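Local structure of conserved hypothetical protein (Sulfolobus solfataricus, 2FNA) at residues F251-L254 / D255-L259; P347-P350 / L351-L354; D322-I325 / Y326-T330; G303-S306 / D307-A311; R291-N294 / I295-L299. The protein is an archaeal AAA+ ATPase of unknown cellular role that binds ADP and magnesium and probably carries a C-terminal winged-helix domain. All coordinates share one frame; numbering follows the deposited sequence.

Contact 1: residues F251-L254 / D255-L259; sequences FIYL and DNKNL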
loop_
_atom_site.group_PDB
_atom_site.type_symbol
_atom_site.label_atom_id
_atom_site.label_comp_id
_atom_site.label_asym_id
_atom_site.label_seq_id
_atom_site.Cartn_x
_atom_site.Cartn_y
_atom_site.Cartn_z
ATOM N N PHE A 251 19.439 -2.497 -9.734
ATOM C CA PHE A 251 19.602 -3.915 -9.955
ATOM C C PHE A 251 20.034 -4.176 -11.408
ATOM O O PHE A 251 21.007 -4.897 -11.647
ATOM C CB PHE A 251 18.317 -4.693 -9.619
ATOM C CG PHE A 251 18.474 -6.188 -9.798
ATOM C CD1 PHE A 251 18.453 -6.749 -11.057
ATOM C CD2 PHE A 251 18.694 -7.012 -8.710
ATOM C CE1 PHE A 251 18.670 -8.124 -11.255
ATOM C CE2 PHE A 251 18.895 -8.372 -8.889
ATOM C CZ PHE A 251 18.869 -8.931 -10.169
ATOM N N ILE A 252 19.311 -3.591 -12.363
ATOM C CA ILE A 252 19.606 -3.801 -13.769
ATOM C C ILE A 252 20.980 -3.284 -14.130
ATOM O O ILE A 252 21.723 -3.945 -14.863
ATOM C CB ILE A 252 18.552 -3.154 -14.717
ATOM C CG1 ILE A 252 17.159 -3.746 -14.482
ATOM C CG2 ILE A 252 18.944 -3.366 -16.161
ATOM C CD1 ILE A 252 17.085 -5.229 -14.655
ATOM N N TYR A 253 21.334 -2.091 -13.649
ATOM C CA TYR A 253 22.665 -1.562 -13.969
ATOM C C TYR A 253 23.774 -2.457 -13.424
ATOM O O TYR A 253 24.788 -2.639 -14.051
ATOM C CB TYR A 253 22.863 -0.136 -13.432
ATOM C CG TYR A 253 24.200 0.404 -13.883
ATOM C CD1 TYR A 253 24.343 0.997 -15.120
ATOM C CD2 TYR A 253 25.341 0.277 -13.077
ATOM C CE1 TYR A 253 25.584 1.448 -15.567
ATOM C CE2 TYR A 253 26.564 0.748 -13.502
ATOM C CZ TYR A 253 26.676 1.336 -14.746
ATOM O OH TYR A 253 27.897 1.793 -15.191
ATOM N N LEU A 254 23.593 -3.008 -12.236
ATOM C CA LEU A 254 24.582 -3.934 -11.697
ATOM C C LEU A 254 24.681 -5.176 -12.551
ATOM O O LEU A 254 25.741 -5.763 -12.736
ATOM C CB LEU A 254 24.223 -4.300 -10.254
ATOM C CG LEU A 254 24.484 -3.251 -9.165
ATOM C CD1 LEU A 254 24.239 -3.869 -7.813
ATOM C CD2 LEU A 254 25.887 -2.697 -9.226
ATOM N N ASP A 255 23.562 -5.557 -13.121
ATOM C CA ASP A 255 23.517 -6.776 -13.873
ATOM C C ASP A 255 24.123 -6.610 -15.246
ATOM O O ASP A 255 24.684 -7.545 -15.780
ATOM C CB ASP A 255 22.071 -7.247 -14.015
ATOM C CG ASP A 255 21.993 -8.650 -14.513
ATOM O OD1 ASP A 255 22.689 -9.518 -13.922
ATOM O OD2 ASP A 255 21.289 -8.864 -15.513
ATOM N N ASN A 256 23.994 -5.424 -15.826
ATOM C CA ASN A 256 24.434 -5.244 -17.174
ATOM C C ASN A 256 25.503 -4.129 -17.410
ATOM O O ASN A 256 26.225 -4.186 -18.391
ATOM C CB ASN A 256 23.195 -5.092 -18.047
ATOM C CG ASN A 256 23.098 -3.750 -18.650
ATOM O OD1 ASN A 256 22.946 -2.739 -17.935
ATOM N ND2 ASN A 256 23.249 -3.695 -19.988
ATOM N N LYS A 257 25.606 -3.142 -16.527
ATOM C CA LYS A 257 26.616 -2.060 -16.608
ATOM C C LYS A 257 26.527 -1.176 -17.856
ATOM O O LYS A 257 27.522 -0.583 -18.265
ATOM C CB LYS A 257 28.038 -2.612 -16.509
ATOM C CG LYS A 257 28.280 -3.547 -15.338
ATOM C CD LYS A 257 28.593 -2.809 -14.079
ATOM C CE LYS A 257 28.959 -3.783 -12.971
ATOM N NZ LYS A 257 30.205 -4.554 -13.249
ATOM N N ASN A 258 25.353 -1.091 -18.462
ATOM C CA ASN A 258 25.110 -0.172 -19.559
ATOM C C ASN A 258 24.054 0.796 -19.082
ATOM O O ASN A 258 22.940 0.409 -18.773
ATOM C CB ASN A 258 24.646 -0.906 -20.817
ATOM C CG ASN A 258 24.581 -0.001 -22.031
ATOM O OD1 ASN A 258 23.785 0.926 -22.095
ATOM N ND2 ASN A 258 25.428 -0.264 -22.994
ATOM N N LEU A 259 24.417 2.064 -19.017
ATOM C CA LEU A 259 23.542 3.070 -18.471
ATOM C C LEU A 259 22.248 3.205 -19.253
ATOM O O LEU A 259 21.188 3.264 -18.651
ATOM C CB LEU A 259 24.259 4.411 -18.406
ATOM C CG LEU A 259 23.376 5.533 -17.892
ATOM C CD1 LEU A 259 23.098 5.329 -16.425
ATOM C CD2 LEU A 259 24.044 6.888 -18.143
HETATM O O HOH W 1 27.255 -7.536 -13.942
#
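The Tyr253 ring lies against the turn that ends helix 243-256, packed on Lys257 and Leu259. Its CB bond leads away from the turn. CG is anti to the backbone N (chi1 -175°), and this brings the ring beneath Lys257. CD1 lies near the backbone carbonyl of Asn258. Tyr253 CE1 is 3.6 Å from Lys257 C and also meets Leu259 N, which sits at the ring edge in its plane. Tyr253 CE2 touches Lys257 CD at 4.1 Å. CZ faces Lys257 CA, which makes a CH-pi contact 3.9 Å from the ring centroid. Tyr253 OH comes 3.9 Å from Lys257 O. The motif is a helix end followed by an Asx turn: Lys257 has positive phi, Lys257 N donates to Tyr253 O at 2.7 Å, and Asn258 N donates to Asn256 OD1 at 3.0 Å, from above the amide plane. Asn258 then N-caps helix 259-282 through a bond from Phe261 N to its OD1. Phe229 meets the Tyr253 ring edge-to-face.

Contact 2: residues P347-P350 / L351-L354; sequences PSEP and LISL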
loop_
_atom_site.group_PDB
_atom_site.type_symbol
_atom_site.label_atom_id
_atom_site.label_comp_id
_atom_site.label_asym_id
_atom_site.label_seq_id
_atom_site.Cartn_x
_atom_site.Cartn_y
_atom_site.Cartn_z
ATOM N N PRO A 347 0.208 14.101 -12.350
ATOM C CA PRO A 347 0.412 12.700 -12.000
ATOM C C PRO A 347 1.213 12.650 -10.729
ATOM O O PRO A 347 2.034 13.526 -10.505
ATOM C CB PRO A 347 1.203 12.164 -13.188
ATOM C CG PRO A 347 0.725 13.018 -14.336
ATOM C CD PRO A 347 0.698 14.372 -13.712
ATOM N N SER A 348 0.951 11.659 -9.886
ATOM C CA SER A 348 1.510 11.644 -8.561
ATOM C C SER A 348 3.020 11.321 -8.515
ATOM O O SER A 348 3.659 11.496 -7.494
ATOM C CB SER A 348 0.688 10.679 -7.725
ATOM O OG SER A 348 0.712 9.395 -8.320
ATOM N N GLU A 349 3.581 10.818 -9.612
ATOM C CA GLU A 349 5.035 10.686 -9.774
ATOM C C GLU A 349 5.415 10.659 -11.286
ATOM O O GLU A 349 4.577 10.396 -12.132
ATOM C CB GLU A 349 5.562 9.456 -9.009
ATOM C CG GLU A 349 5.102 8.106 -9.520
ATOM C CD GLU A 349 6.097 7.414 -10.465
ATOM O OE1 GLU A 349 7.221 7.945 -10.733
ATOM O OE2 GLU A 349 5.730 6.330 -10.944
ATOM N N PRO A 350 6.672 10.977 -11.620
ATOM C CA PRO A 350 7.108 11.202 -12.990
ATOM C C PRO A 350 6.856 10.069 -13.964
ATOM O O PRO A 350 6.572 10.312 -15.122
ATOM C CB PRO A 350 8.610 11.368 -12.835
ATOM C CG PRO A 350 8.768 11.876 -11.474
ATOM C CD PRO A 350 7.768 11.215 -10.672
ATOM N N LEU A 351 6.972 8.834 -13.531
ATOM C CA LEU A 351 6.761 7.764 -14.486
ATOM C C LEU A 351 5.285 7.486 -14.810
ATOM O O LEU A 351 4.966 6.857 -15.831
ATOM C CB LEU A 351 7.504 6.522 -14.034
ATOM C CG LEU A 351 9.006 6.662 -13.891
ATOM C CD1 LEU A 351 9.671 5.295 -13.956
ATOM C CD2 LEU A 351 9.617 7.628 -14.940
ATOM N N ILE A 352 4.373 7.975 -13.975
ATOM C CA ILE A 352 2.960 7.989 -14.359
ATOM C C ILE A 352 2.718 9.019 -15.487
ATOM O O ILE A 352 1.941 8.766 -16.404
ATOM C CB ILE A 352 2.048 8.293 -13.183
ATOM C CG1 ILE A 352 2.185 7.215 -12.126
ATOM C CG2 ILE A 352 0.603 8.358 -13.652
ATOM C CD1 ILE A 352 1.347 7.450 -10.929
ATOM N N SER A 353 3.387 10.167 -15.426
ATOM C CA SER A 353 3.358 11.102 -16.564
ATOM C C SER A 353 3.850 10.387 -17.793
ATOM O O SER A 353 3.205 10.402 -18.821
ATOM C CB SER A 353 4.258 12.314 -16.315
ATOM O OG SER A 353 3.996 12.823 -15.026
ATOM N N LEU A 354 5.010 9.752 -17.669
ATOM C CA LEU A 354 5.616 9.088 -18.795
ATOM C C LEU A 354 4.685 8.043 -19.395
ATOM O O LEU A 354 4.553 7.976 -20.603
ATOM C CB LEU A 354 6.922 8.421 -18.383
ATOM C CG LEU A 354 7.728 7.842 -19.532
ATOM C CD1 LEU A 354 8.432 8.977 -20.246
ATOM C CD2 LEU A 354 8.716 6.788 -19.038
#
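Glu349 and Leu351 form a capping bond at the start of helix 350-355. Leu351 N donates to Glu349 OE1 at 2.9 Å, with a fairly straight N-H...O angle of 165°. The donor stands above the carboxylate plane. Glu349 CG sits between the backbone N and the carbonyl carbon (chi1 66°), and the chain bends at chi2, which folds the carboxylate back over the first turn. OE2 is held by Trp245 NE1, so each carboxylate oxygen has a partner. The carbonyl oxygen, Glu349 O, takes a weak bond from Ile352 N at 3.0 Å. Pro350 O accepts from Leu354 N at 3.0 Å and begins the regular helical bonding. With an alanine here in place of Glu349, Leu351 N would probably lose its cap and Trp245 NE1 its acceptor. Ser348 OG bonds to Ser336 O and lies 3.3 Å from Ile352 CD1. On the apolar side, Pro347 CB packs against Ile352 CG2 at 3.9 Å. Pro347 CG also lies 3.3 Å from Ser353 OG. Strand 345-347 leads straight into this turn, and the backbone of Ser348 pairs with Trp337 just before strand 338-340. Leu351 faces Leu267, Ala270 and Ile274 of helix 259-282, so the short C-terminal helix rests on that long helix.

Contact 3: residues D322-I325 / Y326-T330; sequences DSEI and YNYLT
Ile325 and Leu329, one turn apart on helix 322-334, lie side by side and point the same way. Ile325 CG2 meets Leu329 CD1 at 4.0 Å. That methyl branch is anti to the backbone N, which puts it on the flank where Leu329 lies. Leu329 N donates to Ile325 O at 3.1 Å, almost straight at 173°. Glu324 and Tyr328 also run alongside each other, pointing the same way, with carboxylate and ring planes 42° apart. Glu324 CB touches Tyr328 CE2 at 3.9 Å. The Tyr328 ring also lies over Glu324 O, which stands 3.1 Å above its plane and is offset toward the rim. Tyr328 N donates to this same oxygen. Tyr326 sends its ring another way, and Tyr326 N donates to Asp322 O at 3.0 Å. Thr330 N and OG1 both donate to Tyr326 O, from opposite faces of its carbonyl plane. The Thr330 hydroxyl also sits over the centre of the Tyr326 ring. The polar ends of the second pair have other partners: Glu324 OE1 bonds to Ser321 OG, and Tyr328 OH to Arg291 NH1. The helix is thus apolar along Ile325 and Leu329, while Glu324 and Tyr328 carry polar ends whose bonds should limit their rotation.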
loop_
_atom_site.group_PDB
_atom_site.type_symbol
_atom_site.label_atom_id
_atom_site.label_comp_id
_atom_site.label_asym_id
_atom_site.label_seq_id
_atom_site.Cartn_x
_atom_site.Cartn_y
_atom_site.Cartn_z
ATOM N N ASP A 322 -20.159 19.389 -15.208
ATOM C CA ASP A 322 -19.159 19.586 -14.158
ATOM C C ASP A 322 -19.228 18.508 -13.077
ATOM O O ASP A 322 -18.248 18.295 -12.374
ATOM C CB ASP A 322 -19.298 20.973 -13.528
ATOM C CG ASP A 322 -19.016 22.095 -14.514
ATOM O OD1 ASP A 322 -18.328 21.860 -15.536
ATOM O OD2 ASP A 322 -19.492 23.218 -14.259
ATOM N N SER A 323 -20.376 17.842 -12.947
ATOM C CA SER A 323 -20.563 16.770 -11.959
ATOM C C SER A 323 -19.779 15.535 -12.352
ATOM O O SER A 323 -19.154 14.891 -11.504
ATOM C CB SER A 323 -22.037 16.362 -11.832
ATOM O OG SER A 323 -22.848 17.430 -11.384
ATOM N N GLU A 324 -19.855 15.192 -13.635
ATOM C CA GLU A 324 -19.124 14.057 -14.174
ATOM C C GLU A 324 -17.619 14.294 -14.024
ATOM O O GLU A 324 -16.905 13.436 -13.486
ATOM C CB GLU A 324 -19.499 13.827 -15.646
ATOM C CG GLU A 324 -20.880 13.201 -15.833
ATOM C CD GLU A 324 -21.340 13.156 -17.294
ATOM O OE1 GLU A 324 -21.604 14.232 -17.901
ATOM O OE2 GLU A 324 -21.469 12.031 -17.825
ATOM N N ILE A 325 -17.169 15.470 -14.469
ATOM C CA ILE A 325 -15.752 15.865 -14.407
ATOM C C ILE A 325 -15.198 15.803 -12.972
ATOM O O ILE A 325 -14.130 15.269 -12.743
ATOM C CB ILE A 325 -15.514 17.308 -14.936
ATOM C CG1 ILE A 325 -16.008 17.479 -16.388
ATOM C CG2 ILE A 325 -14.025 17.692 -14.804
ATOM C CD1 ILE A 325 -15.000 17.130 -17.465
ATOM N N TYR A 326 -15.937 16.379 -12.033
ATOM C CA TYR A 326 -15.582 16.379 -10.627
ATOM C C TYR A 326 -15.400 14.956 -10.107
ATOM O O TYR A 326 -14.439 14.663 -9.390
ATOM C CB TYR A 326 -16.677 17.087 -9.819
ATOM C CG TYR A 326 -16.439 17.106 -8.318
ATOM C CD1 TYR A 326 -15.601 18.059 -7.737
ATOM C CD2 TYR A 326 -17.057 16.176 -7.478
ATOM C CE1 TYR A 326 -15.381 18.088 -6.367
ATOM C CE2 TYR A 326 -16.842 16.196 -6.108
ATOM C CZ TYR A 326 -16.004 17.154 -5.559
ATOM O OH TYR A 326 -15.783 17.180 -4.198
ATOM N N ASN A 327 -16.335 14.077 -10.464
ATOM C CA ASN A 327 -16.299 12.686 -10.010
ATOM C C ASN A 327 -15.086 11.926 -10.557
ATOM O O ASN A 327 -14.469 11.153 -9.829
ATOM C CB ASN A 327 -17.613 11.976 -10.378
ATOM C CG ASN A 327 -17.559 10.459 -10.178
ATOM O OD1 ASN A 327 -17.292 9.963 -9.077
ATOM N ND2 ASN A 327 -17.862 9.715 -11.246
ATOM N N TYR A 328 -14.749 12.138 -11.830
ATOM C CA TYR A 328 -13.574 11.484 -12.428
ATOM C C TYR A 328 -12.265 11.931 -11.745
ATOM O O TYR A 328 -11.410 11.113 -11.398
ATOM C CB TYR A 328 -13.499 11.770 -13.932
ATOM C CG TYR A 328 -14.725 11.386 -14.738
ATOM C CD1 TYR A 328 -15.401 10.191 -14.495
ATOM C CD2 TYR A 328 -15.175 12.193 -15.788
ATOM C CE1 TYR A 328 -16.513 9.826 -15.244
ATOM C CE2 TYR A 328 -16.293 11.833 -16.551
ATOM C CZ TYR A 328 -16.954 10.645 -16.271
ATOM O OH TYR A 328 -18.060 10.265 -17.004
ATOM N N LEU A 329 -12.102 13.232 -11.549
ATOM C CA LEU A 329 -10.910 13.739 -10.874
ATOM C C LEU A 329 -10.865 13.342 -9.410
ATOM O O LEU A 329 -9.802 13.047 -8.896
ATOM C CB LEU A 329 -10.789 15.263 -11.020
ATOM C CG LEU A 329 -10.616 15.737 -12.462
ATOM C CD1 LEU A 329 -10.714 17.262 -12.546
ATOM C CD2 LEU A 329 -9.304 15.228 -13.043
ATOM N N THR A 330 -12.004 13.328 -8.736
ATOM C CA THR A 330 -12.072 12.881 -7.332
ATOM C C THR A 330 -11.655 11.425 -7.163
ATOM O O THR A 330 -10.962 11.087 -6.208
ATOM C CB THR A 330 -13.503 13.050 -6.759
ATOM O OG1 THR A 330 -13.807 14.443 -6.695
ATOM C CG2 THR A 330 -13.625 12.431 -5.347
#

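Contact 4: residues G303-S306 / D307-A311; sequences GKWS and DVKRA
Asp307 OD2 accepts from Lys304 N at 2.7 Å, with an N-H...O angle of 164°. It uses its anti lone pair, the one away from the other oxygen. This is one half of a capping box, the third helical residue holding the N-cap N-H. The aspartate CG lies anti to its own carbonyl carbon and beside the backbone N (chi1 -58°), which aims the carboxylate back past the helix start. The N-cap residue, Lys304, is gripped at both ends of its backbone. Lys304 O receives Val308 N at 3.1 Å, in the carbonyl plane, and a weak bond from Asp307 N. The Lys304 side chain crosses Asp307 obliquely, with Lys304 CB 3.5 Å from Asp307 OD2. The other carboxylate oxygen forms a salt bridge, Asp307 OD1 to Arg310 NH1 at 3.4 Å. The Arg310 chain bends at chi3, and Ser306 O lies over one face of its guanidinium group. Ser306 O also accepts Arg310 N, while Trp305 O takes an almost perfectly straight bond from Lys309 N at 2.8 Å. Lys309 CD comes 4.1 Å from Trp305 NE1, and its amine turns on to a salt bridge with Glu313. Trp305 packs on Ile325 and Leu329, and Val308 on Ile295 and Leu299, within the winged-helix domain. The negative charge of Asp307 near the N-terminus is likely to interact favourably with the helix dipole.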
loop_
_atom_site.group_PDB
_atom_site.type_symbol
_atom_site.label_atom_id
_atom_site.label_comp_id
_atom_site.label_asym_id
_atom_site.label_seq_id
_atom_site.Cartn_x
_atom_site.Cartn_y
_atom_site.Cartn_z
ATOM N N GLY A 303 -2.182 19.890 -15.991
ATOM C CA GLY A 303 -3.208 20.738 -16.589
ATOM C C GLY A 303 -4.261 21.178 -15.590
ATOM O O GLY A 303 -4.288 20.712 -14.445
ATOM N N LYS A 304 -5.130 22.086 -16.031
ATOM C CA LYS A 304 -6.225 22.578 -15.195
ATOM C C LYS A 304 -7.537 21.922 -15.625
ATOM O O LYS A 304 -7.597 21.262 -16.667
ATOM C CB LYS A 304 -6.313 24.102 -15.315
ATOM C CG LYS A 304 -5.047 24.841 -14.834
ATOM C CD LYS A 304 -4.753 26.097 -15.654
ATOM C CE LYS A 304 -4.356 27.284 -14.771
ATOM N NZ LYS A 304 -5.539 27.897 -14.079
ATOM N N TRP A 305 -8.568 22.090 -14.799
ATOM C CA TRP A 305 -9.945 21.686 -15.111
ATOM C C TRP A 305 -10.349 21.986 -16.547
ATOM O O TRP A 305 -10.887 21.117 -17.235
ATOM C CB TRP A 305 -10.899 22.429 -14.193
ATOM C CG TRP A 305 -12.325 22.066 -14.349
ATOM C CD1 TRP A 305 -13.187 22.477 -15.333
ATOM C CD2 TRP A 305 -13.089 21.243 -13.470
ATOM N NE1 TRP A 305 -14.433 21.942 -15.126
ATOM C CE2 TRP A 305 -14.400 21.180 -13.987
ATOM C CE3 TRP A 305 -12.793 20.548 -12.297
ATOM C CZ2 TRP A 305 -15.408 20.450 -13.368
ATOM C CZ3 TRP A 305 -13.795 19.822 -11.686
ATOM C CH2 TRP A 305 -15.084 19.777 -12.223
ATOM N N SER A 306 -10.123 23.231 -16.978
ATOM C CA SER A 306 -10.437 23.648 -18.342
ATOM C C SER A 306 -9.787 22.721 -19.372
ATOM O O SER A 306 -10.427 22.363 -20.360
ATOM C CB SER A 306 -10.011 25.103 -18.597
ATOM O OG SER A 306 -8.701 25.378 -18.132
ATOM N N ASP A 307 -8.537 22.304 -19.122
ATOM C CA ASP A 307 -7.823 21.418 -20.050
ATOM C C ASP A 307 -8.471 20.020 -20.087
ATOM O O ASP A 307 -8.602 19.401 -21.149
ATOM C CB ASP A 307 -6.335 21.313 -19.677
ATOM C CG ASP A 307 -5.629 22.669 -19.662
ATOM O OD1 ASP A 307 -5.379 23.243 -20.753
ATOM O OD2 ASP A 307 -5.328 23.163 -18.553
ATOM N N VAL A 308 -8.860 19.529 -18.913
ATOM C CA VAL A 308 -9.549 18.235 -18.777
ATOM C C VAL A 308 -10.906 18.313 -19.527
ATOM O O VAL A 308 -11.218 17.478 -20.387
ATOM C CB VAL A 308 -9.737 17.856 -17.274
ATOM C CG1 VAL A 308 -10.620 16.639 -17.133
ATOM C CG2 VAL A 308 -8.378 17.601 -16.588
ATOM N N LYS A 309 -11.684 19.338 -19.216
ATOM C CA LYS A 309 -12.968 19.554 -19.888
ATOM C C LYS A 309 -12.792 19.585 -21.400
ATOM O O LYS A 309 -13.482 18.867 -22.130
ATOM C CB LYS A 309 -13.597 20.863 -19.427
ATOM C CG LYS A 309 -15.088 21.003 -19.773
ATOM C CD LYS A 309 -15.713 22.166 -18.996
ATOM C CE LYS A 309 -17.233 22.076 -18.946
ATOM N NZ LYS A 309 -17.811 22.409 -20.272
ATOM N N ARG A 310 -11.863 20.419 -21.861
ATOM C CA ARG A 310 -11.680 20.664 -23.293
ATOM C C ARG A 310 -11.342 19.362 -24.025
ATOM O O ARG A 310 -11.951 19.042 -25.057
ATOM C CB ARG A 310 -10.579 21.711 -23.519
ATOM C CG ARG A 310 -10.285 22.006 -24.967
ATOM C CD ARG A 310 -9.169 23.046 -25.140
ATOM N NE ARG A 310 -9.479 24.329 -24.494
ATOM C CZ ARG A 310 -9.008 24.740 -23.312
ATOM N NH1 ARG A 310 -8.178 23.984 -22.588
ATOM N NH2 ARG A 310 -9.373 25.933 -22.848
ATOM N N ALA A 311 -10.386 18.616 -23.471
ATOM C CA ALA A 311 -9.930 17.350 -24.060
ATOM C C ALA A 311 -11.014 16.270 -24.092
ATOM O O ALA A 311 -11.053 15.460 -25.015
ATOM C CB ALA A 311 -8.712 16.832 -23.314
#

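Contact 5: residues R291-N294 / I295-L299; sequences RYLN and IMRTL. With EDO (1,2-ethanediol), chain J.
Leu293 and Arg297 lie side by side and point the same way along helix 289-299. Leu293 CD2 is 3.8 Å from Arg297 NH2, and Leu293 CB lies over one face of the guanidinium group, offset toward its rim. The Arg297 chain is extended from CG to NE, which carries the group along the leucine. Its NE makes a weak bond to O2 of a bound 1,2-ethanediol, probably from the crystallisation liquor. Asn294 and Thr298 instead cross at a slant, with Asn294 OD1 3.3 Å from Thr298 OG1. Thr298 OG1 lies anti to its carbonyl carbon (chi1 -60°), which brings it back to donate to Asn294 O at 2.7 Å. Thr298 N grips the same oxygen, Asn294 O, at 2.9 Å, from the opposite face of the carbonyl plane. This helix belongs to the winged helix-turn-helix domain, where Ile295 is buried against Tyr328 and Leu332. A valine at Thr298 would probably leave Asn294 O with the backbone donor alone and lose the polar link across the turn. Ile295 CG1 rests 3.4 Å from Arg291 O, the acceptor for Ile295 N. Arg291 sends its guanidinium away to a salt bridge with Glu316, and Tyr292 meets Phe281 and Tyr328 edge-to-face.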
loop_
_atom_site.group_PDB
_atom_site.type_symbol
_atom_site.label_atom_id
_atom_site.label_comp_id
_atom_site.label_asym_id
_atom_site.label_seq_id
_atom_site.Cartn_x
_atom_site.Cartn_y
_atom_site.Cartn_z
ATOM N N ARG A 291 -12.809 7.855 -21.039
ATOM C CA ARG A 291 -12.715 9.164 -20.425
ATOM C C ARG A 291 -11.536 9.247 -19.465
ATOM O O ARG A 291 -10.781 10.207 -19.490
ATOM C CB ARG A 291 -14.005 9.478 -19.680
ATOM C CG ARG A 291 -15.241 9.400 -20.577
ATOM C CD ARG A 291 -16.459 10.016 -19.943
ATOM N NE ARG A 291 -17.489 10.271 -20.951
ATOM C CZ ARG A 291 -18.583 10.996 -20.740
ATOM N NH1 ARG A 291 -18.820 11.544 -19.557
ATOM N NH2 ARG A 291 -19.452 11.170 -21.722
ATOM N N TYR A 292 -11.390 8.245 -18.603
ATOM C CA TYR A 292 -10.230 8.183 -17.704
ATOM C C TYR A 292 -8.889 8.180 -18.473
ATOM O O TYR A 292 -7.979 8.929 -18.125
ATOM C CB TYR A 292 -10.337 6.976 -16.757
ATOM C CG TYR A 292 -11.271 7.197 -15.582
ATOM C CD1 TYR A 292 -10.983 8.161 -14.614
ATOM C CD2 TYR A 292 -12.430 6.434 -15.414
ATOM C CE1 TYR A 292 -11.816 8.378 -13.529
ATOM C CE2 TYR A 292 -13.286 6.646 -14.305
ATOM C CZ TYR A 292 -12.972 7.621 -13.374
ATOM O OH TYR A 292 -13.779 7.851 -12.273
ATOM N N LEU A 293 -8.767 7.352 -19.513
ATOM C CA LEU A 293 -7.565 7.347 -20.359
ATOM C C LEU A 293 -7.289 8.751 -20.903
ATOM O O LEU A 293 -6.140 9.205 -20.941
ATOM C CB LEU A 293 -7.695 6.355 -21.530
ATOM C CG LEU A 293 -7.422 4.890 -21.179
ATOM C CD1 LEU A 293 -8.078 3.950 -22.177
ATOM C CD2 LEU A 293 -5.906 4.622 -21.071
ATOM N N ASN A 294 -8.350 9.428 -21.323
ATOM C CA ASN A 294 -8.234 10.765 -21.877
ATOM C C ASN A 294 -7.725 11.757 -20.831
ATOM O O ASN A 294 -6.836 12.561 -21.108
ATOM C CB ASN A 294 -9.584 11.220 -22.412
ATOM C CG ASN A 294 -9.484 12.468 -23.242
ATOM O OD1 ASN A 294 -9.238 13.561 -22.718
ATOM N ND2 ASN A 294 -9.684 12.321 -24.548
ATOM N N ILE A 295 -8.305 11.707 -19.638
ATOM C CA ILE A 295 -7.901 12.583 -18.528
ATOM C C ILE A 295 -6.419 12.430 -18.200
ATOM O O ILE A 295 -5.735 13.426 -17.955
ATOM C CB ILE A 295 -8.725 12.303 -17.254
ATOM C CG1 ILE A 295 -10.155 12.869 -17.401
ATOM C CG2 ILE A 295 -8.013 12.872 -16.012
ATOM C CD1 ILE A 295 -11.121 12.453 -16.309
HETATM N N MSE A 296 -5.926 11.187 -18.179
HETATM C CA MSE A 296 -4.536 10.931 -17.754
HETATM C C MSE A 296 -3.525 11.382 -18.794
HETATM O O MSE A 296 -2.465 11.931 -18.463
HETATM C CB MSE A 296 -4.332 9.456 -17.428
HETATM C CG MSE A 296 -5.030 9.004 -16.171
HETATM SE SE MSE A 296 -4.532 10.027 -14.571
HETATM C CE MSE A 296 -2.684 9.673 -14.541
ATOM N N ARG A 297 -3.843 11.125 -20.054
ATOM C CA ARG A 297 -3.061 11.654 -21.156
ATOM C C ARG A 297 -3.058 13.176 -21.110
ATOM O O ARG A 297 -2.019 13.810 -21.282
ATOM C CB ARG A 297 -3.611 11.140 -22.483
ATOM C CG ARG A 297 -3.390 9.639 -22.670
ATOM C CD ARG A 297 -4.038 9.101 -23.949
ATOM N NE ARG A 297 -4.162 7.643 -23.881
ATOM C CZ ARG A 297 -4.788 6.887 -24.781
ATOM N NH1 ARG A 297 -5.355 7.437 -25.849
ATOM N NH2 ARG A 297 -4.846 5.566 -24.610
ATOM N N THR A 298 -4.220 13.759 -20.855
ATOM C CA THR A 298 -4.344 15.218 -20.772
ATOM C C THR A 298 -3.489 15.783 -19.644
ATOM O O THR A 298 -2.821 16.810 -19.809
ATOM C CB THR A 298 -5.822 15.662 -20.598
ATOM O OG1 THR A 298 -6.581 15.200 -21.713
ATOM C CG2 THR A 298 -5.945 17.186 -20.492
ATOM N N LEU A 299 -3.497 15.104 -18.505
ATOM C CA LEU A 299 -2.784 15.589 -17.330
ATOM C C LEU A 299 -1.323 15.132 -17.248
ATOM O O LEU A 299 -0.653 15.456 -16.282
ATOM C CB LEU A 299 -3.516 15.160 -16.062
ATOM C CG LEU A 299 -4.855 15.845 -15.779
ATOM C CD1 LEU A 299 -5.417 15.237 -14.525
ATOM C CD2 LEU A 299 -4.719 17.340 -15.619
HETATM C C1 EDO J . -2.267 4.146 -22.372
HETATM O O1 EDO J . -2.272 3.274 -23.509
HETATM C C2 EDO J . -1.031 5.043 -22.404
HETATM O O2 EDO J . -1.379 6.357 -22.852
#

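Overall arrangement
Along the chain the order is contact 1, 5, 4, 3, 2. Contacts 5, 4 and 3 lie on helices 289-299, 305-316 and 322-334 of the winged helix-turn-helix domain. Their centres are 10 to 12 Å apart and all three pairs touch. Ala311 of contact 4 packs on Thr298 of contact 5, and Asp322 of contact 3 on Lys309 of contact 4. Contact 2 follows strand 345-347, and its centre lies about 13 Å from that of contact 5, where Ile352 meets Met296 (a selenomethionine). Contact 1 stands apart at the end of helix 243-256, its centre about 23 Å from that of contact 2. Helix 259-282 touches both, and so probably links the nucleotide-binding part to the C-terminal domain.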